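Local coordinates for protein computational Design of Enzyme (PDB 3TP4) that is a computationally designed enzyme on a glycosyl hydrolase family 26 scaffold, probably intended to carry an activated serine in a catalytic triad, at residues 9-14 with 205-211; 169-173 with 196-200. All coordinates share one frame; numbering follows the deposited sequence.

Contact 1: 9-14 with 205-211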
ATOM      1  N   VAL A   9      -3.956  11.253   4.729  1.00 25.87           N
ATOM      2  CA  VAL A   9      -4.004  11.517   3.292  1.00 24.39           C
ATOM      3  C   VAL A   9      -5.372  12.018   2.839  1.00 30.78           C
ATOM      4  O   VAL A   9      -5.475  12.972   2.063  1.00 27.77           O
ATOM      5  CB  VAL A   9      -3.559  10.272   2.501  1.00 25.55           C
ATOM      6  CG1 VAL A   9      -3.947  10.388   1.037  1.00 23.96           C
ATOM      7  CG2 VAL A   9      -2.033  10.102   2.645  1.00 23.72           C
ATOM      8  N   ASP A  10      -6.423  11.371   3.328  1.00 27.69           N
ATOM      9  CA  ASP A  10      -7.777  11.793   3.016  1.00 28.30           C
ATOM     10  C   ASP A  10      -8.346  12.619   4.168  1.00 35.38           C
ATOM     11  O   ASP A  10      -8.826  12.066   5.167  1.00 30.94           O
ATOM     12  CB  ASP A  10      -8.656  10.577   2.723  1.00 31.09           C
ATOM     13  CG  ASP A  10     -10.124  10.933   2.597  1.00 35.60           C
ATOM     14  OD1 ASP A  10     -10.443  12.121   2.356  1.00 35.92           O
ATOM     15  OD2 ASP A  10     -10.961  10.023   2.747  1.00 35.77           O
ATOM     16  N   ALA A  11      -8.283  13.945   4.025  1.00 30.60           N
ATOM     17  CA  ALA A  11      -8.739  14.846   5.087  1.00 37.42           C
ATOM     18  C   ALA A  11     -10.234  14.705   5.357  1.00 37.69           C
ATOM     19  O   ALA A  11     -10.723  15.163   6.393  1.00 39.52           O
ATOM     20  CB  ALA A  11      -8.390  16.301   4.763  1.00 36.72           C
ATOM     21  N   ASP A  12     -10.949  14.076   4.428  1.00 35.77           N
ATOM     22  CA  ASP A  12     -12.387  13.845   4.565  1.00 33.35           C
ATOM     23  C   ASP A  12     -12.736  12.402   4.953  1.00 36.42           C
ATOM     24  O   ASP A  12     -13.892  11.993   4.830  1.00 30.78           O
ATOM     25  CB  ASP A  12     -13.111  14.180   3.256  1.00 39.80           C
ATOM     26  CG  ASP A  12     -13.121  15.674   2.949  1.00 49.99           C
ATOM     27  OD1 ASP A  12     -13.213  16.488   3.892  1.00 54.99           O
ATOM     28  OD2 ASP A  12     -13.040  16.028   1.759  1.00 55.13           O
ATOM     29  N   ALA A  13     -11.749  11.630   5.394  1.00 31.88           N
ATOM     30  CA  ALA A  13     -11.978  10.235   5.775  1.00 34.16           C
ATOM     31  C   ALA A  13     -12.945  10.143   6.948  1.00 34.98           C
ATOM     32  O   ALA A  13     -13.027  11.047   7.779  1.00 34.45           O
ATOM     33  CB  ALA A  13     -10.662   9.538   6.135  1.00 30.03           C
ATOM     34  N   THR A  14     -13.662   9.034   7.016  1.00 34.99           N
ATOM     35  CA  THR A  14     -14.623   8.817   8.089  1.00 37.69           C
ATOM     36  C   THR A  14     -13.973   8.828   9.473  1.00 41.96           C
ATOM     37  O   THR A  14     -12.750   8.703   9.614  1.00 37.02           O
ATOM     38  CB  THR A  14     -15.374   7.491   7.894  1.00 34.80           C
ATOM     39  OG1 THR A  14     -14.488   6.390   8.138  1.00 36.68           O
ATOM     40  CG2 THR A  14     -15.914   7.394   6.476  1.00 33.89           C
ATOM     41  N   ARG A 205      -9.878   9.016  -4.122  1.00 25.35           N
ATOM     42  CA  ARG A 205     -10.319   9.975  -3.110  1.00 25.98           C
ATOM     43  C   ARG A 205     -11.122  11.124  -3.722  1.00 35.37           C
ATOM     44  O   ARG A 205     -12.247  11.402  -3.310  1.00 35.53           O
ATOM     45  CB  ARG A 205      -9.124  10.541  -2.338  1.00 25.28           C
ATOM     46  CG  ARG A 205      -9.468  11.663  -1.343  1.00 28.54           C
ATOM     47  CD  ARG A 205      -8.206  12.391  -0.843  1.00 32.00           C
ATOM     48  NE  ARG A 205      -7.511  13.078  -1.943  1.00 26.02           N
ATOM     49  CZ  ARG A 205      -6.217  13.407  -1.949  1.00 30.46           C
ATOM     50  NH1 ARG A 205      -5.436  13.140  -0.906  1.00 26.40           N
ATOM     51  NH2 ARG A 205      -5.694  14.013  -3.010  1.00 26.14           N
ATOM     52  N   ASP A 206     -10.542  11.788  -4.712  1.00 28.96           N
ATOM     53  CA  ASP A 206     -11.122  13.036  -5.200  1.00 32.47           C
ATOM     54  C   ASP A 206     -12.168  12.789  -6.267  1.00 31.21           C
ATOM     55  O   ASP A 206     -13.157  13.512  -6.356  1.00 36.75           O
ATOM     56  CB  ASP A 206     -10.037  13.949  -5.768  1.00 27.98           C
ATOM     57  CG  ASP A 206      -8.967  14.290  -4.751  1.00 32.08           C
ATOM     58  OD1 ASP A 206      -9.302  14.486  -3.569  1.00 31.12           O
ATOM     59  OD2 ASP A 206      -7.787  14.368  -5.135  1.00 33.56           O
ATOM     60  N   VAL A 207     -11.928  11.795  -7.107  1.00 29.50           N
ATOM     61  CA  VAL A 207     -12.854  11.505  -8.188  1.00 32.79           C
ATOM     62  C   VAL A 207     -13.995  10.582  -7.738  1.00 37.89           C
ATOM     63  O   VAL A 207     -15.149  10.839  -8.049  1.00 35.76           O
ATOM     64  CB  VAL A 207     -12.143  10.928  -9.432  1.00 39.61           C
ATOM     65  CG1 VAL A 207     -13.173  10.485 -10.467  1.00 45.45           C
ATOM     66  CG2 VAL A 207     -11.174  11.972 -10.047  1.00 27.82           C
ATOM     67  N   LYS A 208     -13.681   9.520  -6.997  1.00 33.27           N
ATOM     68  CA  LYS A 208     -14.721   8.563  -6.600  1.00 32.12           C
ATOM     69  C   LYS A 208     -15.317   8.822  -5.212  1.00 34.78           C
ATOM     70  O   LYS A 208     -16.381   8.302  -4.883  1.00 31.26           O
ATOM     71  CB  LYS A 208     -14.191   7.127  -6.684  1.00 33.89           C
ATOM     72  CG  LYS A 208     -13.627   6.762  -8.047  1.00 35.49           C
ATOM     73  CD  LYS A 208     -14.688   6.844  -9.146  1.00 39.76           C
ATOM     74  CE  LYS A 208     -15.770   5.787  -8.947  1.00 41.77           C
ATOM     75  NZ  LYS A 208     -16.595   5.614 -10.177  1.00 47.78           N
ATOM     76  N   GLY A 209     -14.634   9.611  -4.393  1.00 30.20           N
ATOM     77  CA  GLY A 209     -15.142   9.929  -3.069  1.00 33.31           C
ATOM     78  C   GLY A 209     -14.928   8.851  -2.017  1.00 34.37           C
ATOM     79  O   GLY A 209     -15.629   8.815  -1.003  1.00 33.64           O
ATOM     80  N   VAL A 210     -13.961   7.967  -2.243  1.00 31.96           N
ATOM     81  CA  VAL A 210     -13.633   6.950  -1.252  1.00 30.86           C
ATOM     82  C   VAL A 210     -13.212   7.624   0.045  1.00 28.96           C
ATOM     83  O   VAL A 210     -12.360   8.513   0.043  1.00 27.78           O
ATOM     84  CB  VAL A 210     -12.509   6.012  -1.743  1.00 31.34           C
ATOM     85  CG1 VAL A 210     -12.012   5.111  -0.603  1.00 29.95           C
ATOM     86  CG2 VAL A 210     -12.994   5.189  -2.916  1.00 30.26           C
ATOM     87  N   SER A 211     -13.813   7.211   1.157  1.00 26.81           N
ATOM     88  CA  SER A 211     -13.560   7.880   2.422  1.00 29.56           C
ATOM     89  C   SER A 211     -13.127   6.928   3.535  1.00 25.35           C
ATOM     90  O   SER A 211     -12.936   7.354   4.673  1.00 32.98           O
ATOM     91  CB  SER A 211     -14.801   8.670   2.868  1.00 36.99           C
ATOM     92  OG  SER A 211     -15.877   7.790   3.142  1.00 37.73           O
TER
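The Asx turn and type I beta turn that start at Asp10 face the C-terminal end of helix 190-207, and the Arg205 stem and the Asp10 carboxylate run alongside each other with opposed directions. Arg205 CG lies 3.9 Å from Asp10 OD1, a contact of the aliphatic stem; the carboxylate and guanidinium planes stand 55° apart, and their charges are not in contact, any attraction being probably only long-range. The guanidinium is used elsewhere. Because the chain bends at chi3 (64°), Arg205 NH1 is brought to Val9 O at 3.0 Å, giving a hydrogen bond well short of straight in which the donor sits above the carbonyl plane. Asp206 takes a side-on grip from NE and NH2 of the same group, with Arg205 NH2 to Asp206 OD2 at 3.0 Å. An alanine in place of Arg205 would probably leave Val9 O without this donor and Asp206 without its adjacent positive mate. On the Asp10 side, OD1 accepts from Asp12 N at 2.9 Å, met from above the carboxylate plane, while OD2 rests 3.4 Å from Ser211 CA. Further along, Thr14 N gives a much straighter hydrogen bond to Ser211 O (3.0 Å, 162° at the hydrogen), and Ala13 CA adds a CA-H...O contact to that oxygen at 3.2 Å. Thr14 CG2 also packs against Ser211 OG at 3.4 Å, whereas Thr14 OG1 is bonded to Thr17 in the helix that Thr14 N-caps. The loop thus joins the exit of helix 190-207, where Gly209 turns to positive phi, to the start of helix 15-27; Val210 leans on helix 141-157, and Asp206 reaches Arg396 on strand 391-398 of the mixed sheet.

Contact 2: 169-173 with 196-200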
ATOM      1  N   VAL A 169      -6.791  -0.485   5.092  1.00 24.43           N
ATOM      2  CA  VAL A 169      -5.449  -0.036   4.746  1.00 25.09           C
ATOM      3  C   VAL A 169      -5.172  -0.533   3.339  1.00 28.80           C
ATOM      4  O   VAL A 169      -4.962  -1.734   3.122  1.00 23.89           O
ATOM      5  CB  VAL A 169      -4.404  -0.600   5.722  1.00 24.01           C
ATOM      6  CG1 VAL A 169      -3.010  -0.098   5.356  1.00 21.65           C
ATOM      7  CG2 VAL A 169      -4.768  -0.216   7.148  1.00 23.27           C
ATOM      8  N   PHE A 170      -5.238   0.384   2.380  1.00 26.23           N
ATOM      9  CA  PHE A 170      -5.132   0.040   0.967  1.00 28.27           C
ATOM     10  C   PHE A 170      -3.718   0.292   0.483  1.00 24.75           C
ATOM     11  O   PHE A 170      -3.199   1.391   0.648  1.00 25.61           O
ATOM     12  CB  PHE A 170      -6.102   0.893   0.134  1.00 23.01           C
ATOM     13  CG  PHE A 170      -5.996   0.653  -1.333  1.00 25.44           C
ATOM     14  CD1 PHE A 170      -6.186  -0.621  -1.855  1.00 27.73           C
ATOM     15  CD2 PHE A 170      -5.713   1.699  -2.202  1.00 24.73           C
ATOM     16  CE1 PHE A 170      -6.095  -0.849  -3.213  1.00 27.83           C
ATOM     17  CE2 PHE A 170      -5.621   1.477  -3.564  1.00 27.08           C
ATOM     18  CZ  PHE A 170      -5.810   0.207  -4.071  1.00 26.05           C
ATOM     19  N   ARG A 171      -3.103  -0.728  -0.106  1.00 20.04           N
ATOM     20  CA  ARG A 171      -1.725  -0.648  -0.562  1.00 22.07           C
ATOM     21  C   ARG A 171      -1.663  -0.814  -2.073  1.00 24.60           C
ATOM     22  O   ARG A 171      -1.590  -1.939  -2.580  1.00 26.29           O
ATOM     23  CB  ARG A 171      -0.877  -1.735   0.096  1.00 25.36           C
ATOM     24  CG  ARG A 171       0.574  -1.700  -0.348  1.00 29.89           C
ATOM     25  CD  ARG A 171       1.393  -2.806   0.308  1.00 25.29           C
ATOM     26  NE  ARG A 171       2.807  -2.662  -0.025  1.00 21.48           N
ATOM     27  CZ  ARG A 171       3.762  -3.494   0.376  1.00 23.45           C
ATOM     28  NH1 ARG A 171       3.463  -4.542   1.148  1.00 21.75           N
ATOM     29  NH2 ARG A 171       5.014  -3.270   0.003  1.00 21.38           N
ATOM     30  N   PRO A 172      -1.674   0.309  -2.803  1.00 26.65           N
ATOM     31  CA  PRO A 172      -1.750   0.227  -4.270  1.00 31.44           C
ATOM     32  C   PRO A 172      -0.401   0.029  -4.977  1.00 30.00           C
ATOM     33  O   PRO A 172       0.504   0.853  -4.843  1.00 27.91           O
ATOM     34  CB  PRO A 172      -2.370   1.575  -4.659  1.00 28.95           C
ATOM     35  CG  PRO A 172      -1.956   2.508  -3.578  1.00 22.47           C
ATOM     36  CD  PRO A 172      -1.825   1.690  -2.303  1.00 21.87           C
ATOM     37  N   TRP A 173      -0.293  -1.069  -5.725  1.00 26.98           N
ATOM     38  CA  TRP A 173       0.822  -1.336  -6.645  1.00 23.65           C
ATOM     39  C   TRP A 173       2.136  -1.696  -5.962  1.00 26.51           C
ATOM     40  O   TRP A 173       3.053  -0.867  -5.866  1.00 26.88           O
ATOM     41  CB  TRP A 173       1.009  -0.171  -7.628  1.00 26.88           C
ATOM     42  CG  TRP A 173      -0.299   0.344  -8.156  1.00 28.97           C
ATOM     43  CD1 TRP A 173      -0.741   1.637  -8.130  1.00 30.00           C
ATOM     44  CD2 TRP A 173      -1.347  -0.427  -8.761  1.00 25.66           C
ATOM     45  NE1 TRP A 173      -1.999   1.716  -8.682  1.00 28.85           N
ATOM     46  CE2 TRP A 173      -2.389   0.467  -9.088  1.00 27.03           C
ATOM     47  CE3 TRP A 173      -1.497  -1.781  -9.076  1.00 26.78           C
ATOM     48  CZ2 TRP A 173      -3.569   0.049  -9.709  1.00 33.74           C
ATOM     49  CZ3 TRP A 173      -2.680  -2.201  -9.676  1.00 29.90           C
ATOM     50  CH2 TRP A 173      -3.696  -1.287  -9.993  1.00 37.75           C
ATOM     51  N   LEU A 196       1.790   7.305 -10.971  1.00 22.76           N
ATOM     52  CA  LEU A 196       0.787   6.239 -10.926  1.00 25.54           C
ATOM     53  C   LEU A 196       0.148   6.193  -9.539  1.00 26.32           C
ATOM     54  O   LEU A 196      -1.074   6.129  -9.409  1.00 25.56           O
ATOM     55  CB  LEU A 196       1.410   4.865 -11.248  1.00 25.00           C
ATOM     56  CG  LEU A 196       0.586   3.623 -10.869  1.00 27.47           C
ATOM     57  CD1 LEU A 196      -0.739   3.585 -11.608  1.00 26.89           C
ATOM     58  CD2 LEU A 196       1.365   2.306 -11.102  1.00 26.81           C
ATOM     59  N   TYR A 197       0.987   6.214  -8.507  1.00 24.38           N
ATOM     60  CA  TYR A 197       0.491   6.140  -7.133  1.00 20.51           C
ATOM     61  C   TYR A 197      -0.381   7.368  -6.849  1.00 20.29           C
ATOM     62  O   TYR A 197      -1.470   7.249  -6.270  1.00 23.81           O
ATOM     63  CB  TYR A 197       1.663   6.069  -6.144  1.00 21.18           C
ATOM     64  CG  TYR A 197       1.266   5.719  -4.719  1.00 21.69           C
ATOM     65  CD1 TYR A 197       0.651   6.658  -3.893  1.00 23.53           C
ATOM     66  CD2 TYR A 197       1.532   4.457  -4.192  1.00 24.54           C
ATOM     67  CE1 TYR A 197       0.287   6.340  -2.576  1.00 22.14           C
ATOM     68  CE2 TYR A 197       1.176   4.130  -2.881  1.00 24.04           C
ATOM     69  CZ  TYR A 197       0.553   5.076  -2.084  1.00 25.11           C
ATOM     70  OH  TYR A 197       0.189   4.746  -0.793  1.00 31.60           O
ATOM     71  N   ARG A 198       0.105   8.542  -7.247  1.00 21.74           N
ATOM     72  CA  ARG A 198      -0.596   9.807  -6.963  1.00 26.10           C
ATOM     73  C   ARG A 198      -1.956   9.846  -7.655  1.00 27.35           C
ATOM     74  O   ARG A 198      -2.964  10.199  -7.038  1.00 26.76           O
ATOM     75  CB  ARG A 198       0.260  11.017  -7.361  1.00 25.22           C
ATOM     76  CG  ARG A 198       1.485  11.231  -6.445  1.00 27.19           C
ATOM     77  CD  ARG A 198       2.545  12.094  -7.107  1.00 25.61           C
ATOM     78  NE  ARG A 198       3.736  12.244  -6.272  1.00 23.86           N
ATOM     79  CZ  ARG A 198       4.890  12.759  -6.700  1.00 27.24           C
ATOM     80  NH1 ARG A 198       5.023  13.168  -7.954  1.00 26.19           N
ATOM     81  NH2 ARG A 198       5.917  12.862  -5.873  1.00 28.31           N
ATOM     82  N   PHE A 199      -1.983   9.484  -8.937  1.00 27.76           N
ATOM     83  CA  PHE A 199      -3.252   9.370  -9.654  1.00 28.61           C
ATOM     84  C   PHE A 199      -4.187   8.392  -8.972  1.00 27.42           C
ATOM     85  O   PHE A 199      -5.376   8.644  -8.849  1.00 23.84           O
ATOM     86  CB  PHE A 199      -3.049   8.910 -11.094  1.00 28.00           C
ATOM     87  CG  PHE A 199      -4.336   8.642 -11.823  1.00 26.52           C
ATOM     88  CD1 PHE A 199      -5.118   9.695 -12.280  1.00 27.38           C
ATOM     89  CD2 PHE A 199      -4.771   7.341 -12.046  1.00 26.03           C
ATOM     90  CE1 PHE A 199      -6.306   9.458 -12.948  1.00 29.35           C
ATOM     91  CE2 PHE A 199      -5.957   7.092 -12.720  1.00 23.87           C
ATOM     92  CZ  PHE A 199      -6.732   8.152 -13.161  1.00 28.20           C
ATOM     93  N   THR A 200      -3.653   7.251  -8.552  1.00 26.86           N
ATOM     94  CA  THR A 200      -4.479   6.250  -7.892  1.00 27.65           C
ATOM     95  C   THR A 200      -5.186   6.858  -6.679  1.00 30.43           C
ATOM     96  O   THR A 200      -6.397   6.645  -6.463  1.00 22.44           O
ATOM     97  CB  THR A 200      -3.635   5.039  -7.452  1.00 29.15           C
ATOM     98  OG1 THR A 200      -3.164   4.334  -8.610  1.00 25.03           O
ATOM     99  CG2 THR A 200      -4.452   4.086  -6.583  1.00 28.79           C
TER
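Strand 169-172 and helix 196-200 run largely antiparallel, their short axes 10.0 Å apart at closest approach with 142° between their N-to-C directions, and Pro172 and Tyr197 bring their CA atoms nearest. The chain turns a corner at Trp173, whose indole reaches the helix. Trp173 NE1 donates to Thr200 OG1 at 2.9 Å; the bond is nearly straight (163° at the hydrogen), and the acceptor lies in the ring plane, so the indole is met edge-on. Thr200 OG1 in turn donates to Leu196 O at 2.9 Å, so the hydroxyl oxygen accepts from the indole N-H while its own hydrogen is directed to the helix backbone, which fixes its rotation. Leu196 O also takes Thr200 N, the two donors arriving from opposite faces of its carbonyl plane. Both elements belong to one beta-alpha unit of the TIM barrel expected for family 26, a parallel barrel strand followed by the helix that packs on its outer side. Leu196 CD2 sits over one face of the Trp173 five-membered ring, 4.0 Å from its centroid, in a CH-pi contact, so the indole is braced on a face by leucine and on its edge by threonine. Leu196 CG is anti to its backbone N (chi1 164°), which carries the branch across the indole. Pro172 CG makes an off-centre CH-pi contact with the Tyr197 ring, coming within 3.6 Å of CE2. Both branches of Thr200 face the strand segment: beside the hydroxyl, Thr200 CG2 touches Pro172 CB at 3.8 Å and meets the edge of the Phe170 ring, with CE2 at 4.2 Å. Beyond the pair, Phe117 meets Trp173 edge-to-face, and Phe170 stacks with Phe213 from the next strand.

How the contacts relate
Both contacts draw on helix 190-207, which contact 2 meets along its buried middle and contact 1 at its C-terminal end. Their centres lie about 13 Å apart and their nearest atoms about 5 Å, without touching. Contact 2 is wholly buried, its centre about 6 Å from the centre of the chain, and relies on rings, methyls and one side-chain hydrogen bond to lay helix on strand. Contact 1, its centre about 16 Å from that point, is only partly buried; charged groups and backbone carbonyls dominate there, joining the helix exit to an N-terminal loop. In chain order, 169-173 and 196-200 both fall between 9-14 and 205-211, so the longer-range closure encloses the local strand-to-helix packing.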